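Local coordinates for hydrolase (Rhizobium meliloti, PDB 5HOE), which is a carbohydrate acetylesterase of the GDSL/SGNH hydrolase family that removes acetyl groups from sugars and assembles as an octamer, at the interface of chains A and B. Residues are numbered along the deposited sequence; one frame, centred on the assembly and turned at random. Chains: chain A/B, Hydrolase.

The interface of chains A and B. Residues chain A 184, 188, 190; chain B 35-37, 161-164, 167.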
# COMPACT_ATOMS: atom_id res chain seq x y z
N ALA A 184 3.21 20.56 28.98
CA ALA A 184 3.21 19.23 29.59
C ALA A 184 4.06 18.25 28.79
O ALA A 184 4.81 17.45 29.36
CB ALA A 184 1.77 18.74 29.69
N PHE A 188 7.56 16.40 29.98
CA PHE A 188 7.62 14.94 29.98
C PHE A 188 8.82 14.44 29.17
O PHE A 188 9.56 13.56 29.62
CB PHE A 188 6.30 14.44 29.39
CG PHE A 188 6.12 12.94 29.37
CD1 PHE A 188 6.55 12.20 28.29
CD2 PHE A 188 5.47 12.29 30.41
CE1 PHE A 188 6.35 10.82 28.24
CE2 PHE A 188 5.26 10.93 30.38
CZ PHE A 188 5.70 10.19 29.29
N LYS A 190 11.48 16.15 28.54
CA LYS A 190 12.69 16.79 29.06
C LYS A 190 13.37 17.69 28.02
O LYS A 190 14.60 17.70 27.87
CB LYS A 190 13.64 15.77 29.70
CG LYS A 190 12.96 14.82 30.72
CD LYS A 190 12.55 15.55 32.01
CE LYS A 190 11.74 14.65 32.99
NZ LYS A 190 10.35 14.37 32.48
N GLU B 35 9.38 12.20 37.83
CA GLU B 35 9.49 12.92 36.56
C GLU B 35 8.70 12.27 35.43
O GLU B 35 8.76 12.77 34.30
CB GLU B 35 10.96 13.03 36.13
CG GLU B 35 11.76 14.16 36.80
CD GLU B 35 11.24 15.54 36.45
OE1 GLU B 35 10.38 15.65 35.55
OE2 GLU B 35 11.68 16.52 37.09
N SER B 36 8.01 11.17 35.71
CA SER B 36 7.22 10.41 34.74
C SER B 36 8.07 9.63 33.73
O SER B 36 7.88 8.42 33.59
CB SER B 36 6.21 11.30 34.01
OG SER B 36 5.29 11.85 34.93
N SER B 37 8.98 10.30 33.03
CA SER B 37 9.75 9.69 31.95
C SER B 37 10.98 10.55 31.72
O SER B 37 10.91 11.77 31.87
CB SER B 37 8.90 9.61 30.66
OG SER B 37 9.63 9.02 29.57
N ASP B 161 0.76 13.60 36.61
CA ASP B 161 1.45 14.26 35.51
C ASP B 161 0.45 14.63 34.42
O ASP B 161 -0.24 13.74 33.92
CB ASP B 161 2.52 13.33 34.95
CG ASP B 161 3.35 13.99 33.87
OD1 ASP B 161 2.96 13.90 32.70
OD2 ASP B 161 4.38 14.58 34.20
N PRO B 162 0.35 15.90 34.01
CA PRO B 162 -0.67 16.25 33.02
C PRO B 162 -0.47 15.59 31.67
O PRO B 162 -1.46 15.40 30.96
CB PRO B 162 -0.58 17.79 32.92
CG PRO B 162 0.72 18.13 33.47
CD PRO B 162 1.03 17.10 34.52
N TRP B 163 0.76 15.25 31.28
CA TRP B 163 0.93 14.58 30.00
C TRP B 163 0.37 13.16 30.05
O TRP B 163 -0.33 12.73 29.13
CB TRP B 163 2.41 14.56 29.57
CG TRP B 163 2.57 14.04 28.17
CD1 TRP B 163 3.19 12.89 27.78
CD2 TRP B 163 2.06 14.64 26.97
NE1 TRP B 163 3.10 12.74 26.42
CE2 TRP B 163 2.41 13.81 25.89
CE3 TRP B 163 1.33 15.81 26.71
CZ2 TRP B 163 2.06 14.09 24.58
CZ3 TRP B 163 0.99 16.09 25.40
CH2 TRP B 163 1.35 15.25 24.35
N PHE B 164 0.62 12.43 31.15
CA PHE B 164 0.02 11.11 31.29
C PHE B 164 -1.50 11.21 31.40
O PHE B 164 -2.22 10.37 30.88
CB PHE B 164 0.59 10.39 32.52
CG PHE B 164 1.81 9.53 32.27
CD1 PHE B 164 1.96 8.78 31.11
CD2 PHE B 164 2.78 9.40 33.27
CE1 PHE B 164 3.08 7.97 30.94
CE2 PHE B 164 3.88 8.59 33.11
CZ PHE B 164 4.03 7.86 31.96
N MET B 167 -2.73 11.57 27.98
CA MET B 167 -2.45 10.32 27.26
C MET B 167 -3.54 9.29 27.51
O MET B 167 -3.92 8.55 26.60
CB MET B 167 -1.10 9.77 27.71
CG MET B 167 -0.54 8.64 26.84
SD MET B 167 0.99 7.96 27.49
CE MET B 167 2.11 9.34 27.28
O HOH W 1 4.16 16.88 32.03
O HOH W 2 10.69 11.31 28.46
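With CG anti to the backbone N (chi1 -176°), A:Phe188 swings its ring off the end of helix 171-189 and into chain B, while A:Lys190, just beyond the helix, bends at chi2 and chi4 to bring NZ back to the last turn of the helix, at the carbonyl of A:Phe188. The site is a knob-in-pocket part of an interface within the octamer, formed by loop 35-37 and helix 162-167 of chain B. The phenyl ring is clamped on both faces. Over the centre of one lies CD1 of the B:Trp163 indole, 3.3 Å from A:Phe188 CG; on the other, B:Ser37 CB makes a CH-pi contact offset toward the rim, a place where a small residue lets the loop come close. The leading edge points CE2 at the middle of the B:Phe164 ring, the two planes 81° apart, a T-shaped contact suited to two aromatic groups. One turn earlier, the short methyl of A:Ala184 lets the helix approach B:Pro162, its CB 4.0 Å from CG of the proline.

Beside this apolar grip, NZ of A:Lys190 collects carbonyl oxygens. A:Lys190 NZ donates to B:Ser37 O at 2.7 Å, nearly along the C=O axis. To B:Glu35 O the same A:Lys190 NZ lies 2.9 Å away, in the carbonyl plane on a lone pair. A third bond, to A:Phe188 O, arrives from above the carbonyl plane; the lysine nitrogen thus probably eases the crowding of that oxygen against B:Ser37 O, two acceptors 3.2 Å apart. The carboxylate of B:Glu35 adds a salt bridge, though this residue is poorly ordered. A methionine in place of A:Lys190 would lack the amine and its donors, and would probably leave loop 35-37 less firmly tied to chain A.

Water completes the seam: one joins A:Ala184 O to OD2 of B:Asp161, while the other carboxylate oxygen, OD1, accepts from B:Phe164 N through its anti lone pair, and another links A:Phe188 O to the hydroxyl OG of B:Ser37, 2.8 Å from that water.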